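Local coordinates for GDP-6-deoxy-D-mannose reductase (Pseudomonas aeruginosa, PDB 6X3B), which probably reduces GDP-4-dehydro-6-deoxy-D-mannose to GDP-D-rhamnose, using a nicotinamide cofactor, in the pathway that supplies lipopolysaccharide O-antigen, at residues Pro178-Gly183 with Arg220-Val225; Val225-Ser230 with Lys301-Ile306. One frame throughout, in Å; residues are numbered along the deposited sequence.

Contact 1. Residues Pro178-Gly183 with Arg220-Val225; sequences PFNHIG and RDFLDV. With NDP (NADPH dihydro-nicotinamide-adenine-dinucleotide phosphate), chain E.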
loop_
_atom_site.group_PDB
_atom_site.type_symbol
_atom_site.label_atom_id
_atom_site.label_comp_id
_atom_site.label_asym_id
_atom_site.label_seq_id
_atom_site.Cartn_x
_atom_site.Cartn_y
_atom_site.Cartn_z
ATOM N N PRO A 178 -7.122 12.307 -6.808
ATOM C CA PRO A 178 -7.907 12.954 -7.865
ATOM C C PRO A 178 -8.526 11.919 -8.780
ATOM O O PRO A 178 -7.930 10.873 -9.068
ATOM C CB PRO A 178 -6.865 13.792 -8.613
ATOM C CG PRO A 178 -5.572 13.000 -8.411
ATOM C CD PRO A 178 -5.669 12.463 -7.007
ATOM N N PHE A 179 -9.736 12.219 -9.242
ATOM C CA PHE A 179 -10.371 11.352 -10.222
ATOM C C PHE A 179 -10.030 11.891 -11.615
ATOM O O PHE A 179 -8.936 12.433 -11.803
ATOM C CB PHE A 179 -11.874 11.238 -9.913
ATOM C CG PHE A 179 -12.172 10.364 -8.686
ATOM C CD1 PHE A 179 -11.601 10.656 -7.454
ATOM C CD2 PHE A 179 -12.985 9.241 -8.783
ATOM C CE1 PHE A 179 -11.858 9.865 -6.323
ATOM C CE2 PHE A 179 -13.256 8.450 -7.666
ATOM C CZ PHE A 179 -12.682 8.757 -6.431
ATOM N N ASN A 180 -10.904 11.661 -12.593
ATOM C CA ASN A 180 -10.607 12.024 -14.006
ATOM C C ASN A 180 -10.278 13.514 -14.173
ATOM O O ASN A 180 -10.989 14.349 -13.603
ATOM C CB ASN A 180 -11.682 11.516 -14.966
ATOM C CG ASN A 180 -11.653 10.009 -15.098
ATOM O OD1 ASN A 180 -12.028 9.298 -14.174
ATOM N ND2 ASN A 180 -11.193 9.518 -16.236
ATOM N N HIS A 181 -9.262 13.831 -14.935
ATOM C CA HIS A 181 -8.802 15.209 -15.246
ATOM C C HIS A 181 -9.152 15.540 -16.698
ATOM O O HIS A 181 -9.123 14.627 -17.533
ATOM C CB HIS A 181 -7.268 15.297 -15.246
ATOM C CG HIS A 181 -6.582 15.256 -13.924
ATOM N ND1 HIS A 181 -6.896 14.338 -12.957
ATOM C CD2 HIS A 181 -5.546 15.970 -13.439
ATOM C CE1 HIS A 181 -6.112 14.506 -11.916
ATOM N NE2 HIS A 181 -5.274 15.499 -12.190
ATOM N N ILE A 182 -9.408 16.776 -16.998
ATOM C CA ILE A 182 -9.633 17.253 -18.391
ATOM C C ILE A 182 -8.760 18.498 -18.571
ATOM O O ILE A 182 -8.862 19.405 -17.736
ATOM C CB ILE A 182 -11.112 17.566 -18.684
ATOM C CG1 ILE A 182 -12.014 16.345 -18.500
ATOM C CG2 ILE A 182 -11.253 18.149 -20.079
ATOM C CD1 ILE A 182 -13.468 16.620 -18.792
ATOM N N GLY A 183 -7.897 18.508 -19.586
ATOM C CA GLY A 183 -7.092 19.683 -19.826
ATOM C C GLY A 183 -6.202 19.550 -21.044
ATOM O O GLY A 183 -5.925 18.452 -21.530
ATOM N N ARG A 220 -17.994 8.670 -15.741
ATOM C CA ARG A 220 -16.843 8.896 -14.887
ATOM C C ARG A 220 -16.974 10.270 -14.234
ATOM O O ARG A 220 -17.773 11.109 -14.648
ATOM C CB ARG A 220 -15.516 8.791 -15.664
ATOM C CG ARG A 220 -15.191 7.388 -16.212
ATOM C CD ARG A 220 -14.815 6.429 -15.081
ATOM N NE ARG A 220 -14.369 5.118 -15.572
ATOM C CZ ARG A 220 -15.177 4.076 -15.753
ATOM N NH1 ARG A 220 -16.476 4.201 -15.519
ATOM N NH2 ARG A 220 -14.696 2.915 -16.190
ATOM N N ASP A 221 -16.174 10.490 -13.206
ATOM C CA ASP A 221 -16.151 11.750 -12.467
ATOM C C ASP A 221 -14.988 12.593 -12.999
ATOM O O ASP A 221 -13.825 12.239 -12.782
ATOM C CB ASP A 221 -15.990 11.462 -10.976
ATOM C CG ASP A 221 -16.127 12.695 -10.116
ATOM O OD1 ASP A 221 -15.648 13.775 -10.558
ATOM O OD2 ASP A 221 -16.694 12.578 -8.986
ATOM N N PHE A 222 -15.298 13.722 -13.655
ATOM C CA PHE A 222 -14.308 14.602 -14.276
ATOM C C PHE A 222 -14.185 15.954 -13.578
ATOM O O PHE A 222 -15.183 16.537 -13.146
ATOM C CB PHE A 222 -14.660 14.889 -15.746
ATOM C CG PHE A 222 -14.583 13.686 -16.644
ATOM C CD1 PHE A 222 -13.398 13.356 -17.279
ATOM C CD2 PHE A 222 -15.715 12.916 -16.895
ATOM C CE1 PHE A 222 -13.334 12.242 -18.124
ATOM C CE2 PHE A 222 -15.651 11.813 -17.731
ATOM C CZ PHE A 222 -14.463 11.476 -18.337
ATOM N N LEU A 223 -12.952 16.480 -13.544
ATOM C CA LEU A 223 -12.653 17.860 -13.181
ATOM C C LEU A 223 -11.738 18.489 -14.225
ATOM O O LEU A 223 -10.847 17.826 -14.767
ATOM C CB LEU A 223 -11.953 17.949 -11.813
ATOM C CG LEU A 223 -12.777 17.679 -10.556
ATOM C CD1 LEU A 223 -11.843 17.568 -9.358
ATOM C CD2 LEU A 223 -13.786 18.804 -10.356
ATOM N N ASP A 224 -11.928 19.782 -14.481
ATOM C CA ASP A 224 -10.895 20.528 -15.184
ATOM C C ASP A 224 -9.607 20.505 -14.376
ATOM O O ASP A 224 -9.633 20.569 -13.143
ATOM C CB ASP A 224 -11.315 21.988 -15.410
ATOM C CG ASP A 224 -10.431 22.683 -16.436
ATOM O OD1 ASP A 224 -9.367 23.223 -16.064
ATOM O OD2 ASP A 224 -10.794 22.652 -17.622
ATOM N N VAL A 225 -8.469 20.434 -15.075
ATOM C CA VAL A 225 -7.176 20.417 -14.390
ATOM C C VAL A 225 -7.012 21.629 -13.477
ATOM O O VAL A 225 -6.343 21.549 -12.442
ATOM C CB VAL A 225 -6.032 20.317 -15.423
ATOM C CG1 VAL A 225 -6.046 21.510 -16.375
ATOM C CG2 VAL A 225 -4.671 20.165 -14.735
HETATM P PA NDP E . 2.856 13.033 -16.496
HETATM O O1A NDP E . 3.197 11.625 -16.849
HETATM O O2A NDP E . 2.295 13.918 -17.558
HETATM O O5B NDP E . 4.131 13.742 -15.835
HETATM C C5B NDP E . 5.027 12.952 -15.017
HETATM C C4B NDP E . 6.148 13.833 -14.525
HETATM O O4B NDP E . 7.036 13.053 -13.684
HETATM C C3B NDP E . 7.036 14.461 -15.610
HETATM O O3B NDP E . 7.351 15.811 -15.292
HETATM C C2B NDP E . 8.266 13.563 -15.601
HETATM O O2B NDP E . 9.418 14.286 -16.027
HETATM C C1B NDP E . 8.362 13.228 -14.120
HETATM N N9A NDP E . 9.114 12.013 -13.837
HETATM C C8A NDP E . 8.824 10.744 -14.269
HETATM N N7A NDP E . 9.685 9.847 -13.862
HETATM C C5A NDP E . 10.604 10.568 -13.114
HETATM C C6A NDP E . 11.764 10.193 -12.413
HETATM N N6A NDP E . 12.181 8.930 -12.374
HETATM N N1A NDP E . 12.462 11.158 -11.770
HETATM C C2A NDP E . 12.006 12.415 -11.838
HETATM N N3A NDP E . 10.932 12.888 -12.464
HETATM C C4A NDP E . 10.264 11.906 -13.092
HETATM O O3 NDP E . 1.836 13.024 -15.262
HETATM P PN NDP E . 0.505 13.875 -15.003
HETATM O O1N NDP E . 0.876 15.316 -14.905
HETATM O O2N NDP E . -0.520 13.472 -16.009
HETATM O O5D NDP E . 0.068 13.339 -13.558
HETATM C C5D NDP E . 0.478 14.081 -12.385
HETATM C C4D NDP E . 0.129 13.286 -11.152
HETATM O O4D NDP E . -1.308 13.098 -11.102
HETATM C C3D NDP E . 0.744 11.881 -11.070
HETATM O O3D NDP E . 1.131 11.567 -9.740
HETATM C C2D NDP E . -0.403 11.003 -11.565
HETATM O O2D NDP E . -0.322 9.668 -11.089
HETATM C C1D NDP E . -1.618 11.730 -11.000
HETATM N N1N NDP E . -2.860 11.461 -11.783
HETATM C C2N NDP E . -3.040 12.000 -13.029
HETATM C C3N NDP E . -4.230 11.890 -13.695
HETATM C C7N NDP E . -4.267 12.266 -15.127
HETATM O O7N NDP E . -5.303 12.099 -15.778
HETATM N N7N NDP E . -3.171 12.777 -15.669
HETATM C C4N NDP E . -5.420 11.399 -12.944
HETATM C C5N NDP E . -5.096 10.799 -11.640
HETATM C C6N NDP E . -3.847 10.660 -11.262
HETATM P P2B NDP E . 10.033 13.666 -17.386
HETATM O O1X NDP E . 11.238 14.520 -17.715
HETATM O O2X NDP E . 10.413 12.231 -17.091
HETATM O O3X NDP E . 8.954 13.765 -18.444
HETATM O O HOH W 1 -13.894 8.814 -12.330
HETATM O O HOH W 2 -11.234 6.384 -16.077
#

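Contact 2. Residues Val225-Ser230 with Lys301-Ile306; sequences VQDVLS and KPEITI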
loop_
_atom_site.group_PDB
_atom_site.type_symbol
_atom_site.label_atom_id
_atom_site.label_comp_id
_atom_site.label_asym_id
_atom_site.label_seq_id
_atom_site.Cartn_x
_atom_site.Cartn_y
_atom_site.Cartn_z
ATOM N N VAL A 225 -8.469 20.434 -15.075
ATOM C CA VAL A 225 -7.176 20.417 -14.390
ATOM C C VAL A 225 -7.012 21.629 -13.477
ATOM O O VAL A 225 -6.343 21.549 -12.442
ATOM C CB VAL A 225 -6.032 20.317 -15.423
ATOM C CG1 VAL A 225 -6.046 21.510 -16.375
ATOM C CG2 VAL A 225 -4.671 20.165 -14.735
ATOM N N GLN A 226 -7.616 22.764 -13.834
ATOM C CA GLN A 226 -7.496 23.945 -12.980
ATOM C C GLN A 226 -8.251 23.776 -11.662
ATOM O O GLN A 226 -7.814 24.297 -10.624
ATOM C CB GLN A 226 -8.000 25.188 -13.712
ATOM C CG GLN A 226 -7.907 26.439 -12.837
ATOM C CD GLN A 226 -8.347 27.698 -13.551
ATOM O OE1 GLN A 226 -7.813 28.040 -14.608
ATOM N NE2 GLN A 226 -9.323 28.400 -12.975
ATOM N N ASP A 227 -9.383 23.071 -11.677
ATOM C CA ASP A 227 -10.072 22.800 -10.416
ATOM C C ASP A 227 -9.287 21.801 -9.579
ATOM O O ASP A 227 -9.260 21.906 -8.344
ATOM C CB ASP A 227 -11.491 22.297 -10.675
ATOM C CG ASP A 227 -12.449 23.425 -11.022
ATOM O OD1 ASP A 227 -12.236 24.558 -10.534
ATOM O OD2 ASP A 227 -13.404 23.187 -11.783
ATOM N N VAL A 228 -8.624 20.840 -10.239
ATOM C CA VAL A 228 -7.753 19.910 -9.528
ATOM C C VAL A 228 -6.612 20.662 -8.859
ATOM O O VAL A 228 -6.303 20.435 -7.685
ATOM C CB VAL A 228 -7.226 18.827 -10.484
ATOM C CG1 VAL A 228 -6.242 17.927 -9.757
ATOM C CG2 VAL A 228 -8.375 18.020 -11.061
ATOM N N LEU A 229 -5.953 21.559 -9.608
ATOM C CA LEU A 229 -4.880 22.361 -9.029
ATOM C C LEU A 229 -5.361 23.171 -7.838
ATOM O O LEU A 229 -4.639 23.327 -6.846
ATOM C CB LEU A 229 -4.313 23.314 -10.074
ATOM C CG LEU A 229 -3.601 22.585 -11.188
ATOM C CD1 LEU A 229 -3.120 23.616 -12.185
ATOM C CD2 LEU A 229 -2.465 21.803 -10.561
ATOM N N SER A 230 -6.534 23.773 -7.957
ATOM C CA SER A 230 -6.993 24.644 -6.885
ATOM C C SER A 230 -7.272 23.833 -5.628
ATOM O O SER A 230 -7.032 24.298 -4.508
ATOM C CB SER A 230 -8.233 25.409 -7.344
ATOM O OG SER A 230 -8.917 25.974 -6.242
ATOM N N LYS A 301 -14.457 24.145 -3.927
ATOM C CA LYS A 301 -15.645 23.810 -4.748
ATOM C C LYS A 301 -15.214 23.868 -6.218
ATOM O O LYS A 301 -14.344 24.689 -6.532
ATOM C CB LYS A 301 -16.788 24.790 -4.472
ATOM C CG LYS A 301 -18.089 24.503 -5.208
ATOM C CD LYS A 301 -19.202 25.472 -4.865
ATOM C CE LYS A 301 -20.490 25.201 -5.614
ATOM N NZ LYS A 301 -21.557 26.166 -5.255
ATOM N N PRO A 302 -15.718 22.994 -7.115
ATOM C CA PRO A 302 -15.365 23.066 -8.532
ATOM C C PRO A 302 -15.937 24.374 -9.098
ATOM O O PRO A 302 -17.032 24.728 -8.732
ATOM C CB PRO A 302 -16.091 21.872 -9.165
ATOM C CG PRO A 302 -16.396 20.958 -8.006
ATOM C CD PRO A 302 -16.597 21.870 -6.816
ATOM N N GLU A 303 -15.176 25.045 -9.965
ATOM C CA GLU A 303 -15.598 26.304 -10.558
ATOM C C GLU A 303 -15.690 26.300 -12.080
ATOM O O GLU A 303 -16.345 27.191 -12.636
ATOM C CB GLU A 303 -14.638 27.436 -10.151
ATOM C CG GLU A 303 -14.657 27.770 -8.661
ATOM C CD GLU A 303 -15.732 28.759 -8.306
ATOM O OE1 GLU A 303 -16.880 28.324 -8.064
ATOM O OE2 GLU A 303 -15.430 29.970 -8.288
ATOM N N ILE A 304 -15.041 25.365 -12.768
ATOM C CA ILE A 304 -14.990 25.352 -14.228
ATOM C C ILE A 304 -16.090 24.439 -14.745
ATOM O O ILE A 304 -16.201 23.292 -14.302
ATOM C CB ILE A 304 -13.613 24.889 -14.734
ATOM C CG1 ILE A 304 -12.500 25.773 -14.167
ATOM C CG2 ILE A 304 -13.585 24.889 -16.240
ATOM C CD1 ILE A 304 -12.577 27.206 -14.642
ATOM N N THR A 305 -16.908 24.934 -15.670
ATOM C CA THR A 305 -17.959 24.082 -16.216
ATOM C C THR A 305 -17.367 23.091 -17.214
ATOM O O THR A 305 -16.315 23.329 -17.825
ATOM C CB THR A 305 -19.050 24.897 -16.916
ATOM O OG1 THR A 305 -18.486 25.570 -18.054
ATOM C CG2 THR A 305 -19.692 25.919 -15.968
ATOM N N ILE A 306 -18.087 21.988 -17.420
ATOM C CA ILE A 306 -17.619 20.987 -18.373
ATOM C C ILE A 306 -17.517 21.590 -19.771
ATOM O O ILE A 306 -16.540 21.357 -20.492
ATOM C CB ILE A 306 -18.528 19.739 -18.329
ATOM C CG1 ILE A 306 -18.025 18.670 -19.301
ATOM C CG2 ILE A 306 -19.973 20.094 -18.632
ATOM C CD1 ILE A 306 -16.548 18.412 -19.200
HETATM O O HOH W 3 -14.015 21.087 -13.250
HETATM O O HOH W 4 -11.878 25.536 -7.828
#

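Contact 1. Residues Pro178-Gly183 with Arg220-Val225
N180, I182 and F222 show how two parallel strands can be close-packed on one face while on the other H181 meets the cofactor and helix 225-238 packs alongside. Strands 172-182 and 219-224 are neighbours in the Rossmann-type sheet of this epimerase/dehydratase family, and the axes of these short segments come within 4.5 Å, 38° from parallel. L223 is gripped twice, its N giving a 2.9 Å bond to N180 O while its O receives I182 N; V225 N then closes the ladder on I182 O.

Packing is tight around F222. CB of N180 lies 3.4 Å from F222 CD1, and the γ-methylene of I182 reaches the same ring atom, CG1 to CD1 3.5 Å. I182 crosses the phenyl group at about a right angle, and I306, S309 and I313 of helix 306-320 pack on I182.

Toward R220 the contact loosens. The N180 N bond to D221 O is weak, and water enters: one molecule donates to N180 OD1 and accepts from D221 N, while another accepts from N180 ND2 and, weakly, from R220 NE. R220 NH1 bonds Q284 O, outside the two strands; the D221 carboxylate is held by S249, G250 and G289.

On the NADPH side H181, with CG beside its own backbone N (chi1 -74°), presents ND1 to F179 O at 3.0 Å. That bond requires a proton on ND1 and helps fix the ring's turn, with one imidazole face against NDP C3N, offset toward the rim. Holding ND1 3.3 Å from NDP C4N, the hydride-carrying carbon, is consistent with a role in positioning the nicotinamide.

Contact 2. Residues Val225-Ser230 with Lys301-Ile306
D227 grips residues 301-306, the loop leading into helix 306-320, with its carboxylate, an example of one acidic side chain on a helix holding two successive backbone amides. The hydrogen bonds are nearly straight. E303 N donates to D227 OD1 at 3.0 Å with an angle of 160° at the hydrogen, arriving from above the carboxylate plane, whereas I304 N reaches D227 OD2 at 2.9 Å on the syn lone pair. The aspartate's CG stands beside its own backbone N, opposite the carbonyl carbon (chi1 -79°), which carries both oxygens out from the helix to the passing chain.

Water extends this grip along the loop in both directions. One molecule donates to D227 OD1 and to K301 O, each at 2.9 Å. Another donates to D227 OD2 and, at a longer 3.3 Å from the water O, to I304 O. Each carboxylate oxygen therefore receives an amide and a water, a setting that would be expected to favour the charged form.

In the fold, D227 belongs to the first turn of helix 225-238, which begins directly after strand 219-224, and the loop it holds joins helix 292-298 to helix 306-320. T305 is the N-cap of the latter, its OG1 accepting from Q308 N. D227 contributes its backbone as well, its carbonyl oxygen accepting from W300 NE1 just ahead of the loop.

Van der Waals contact is lighter. I304 sets its CB 3.4 Å from D227 OD2 and its CG1 against the same carboxylate. Extended beyond CG, Q226 crosses I304 at about a right angle, NE2 lying 3.8 Å from I304 CD1 on the exposed border of the contact.

Overall arrangement
From the N terminus, the chain passes through strand 172-182 and the helix 191-203 region before strand 219-224 returns beside it, closing the loop of contact 1. V225, common to both contacts, then begins helix 225-238, and contact 2 closes a second, longer loop when residues 301-306 come back to that helix. The two loops follow in series, neither nesting nor crossing. Contact 1 joins neighbouring strands at the cofactor site; contact 2 ties the approach to helix 306-320 onto helix 225-238. They touch directly: V228 packs on H181 and L223, and I304 on D224, whose carboxylate also bonds S309.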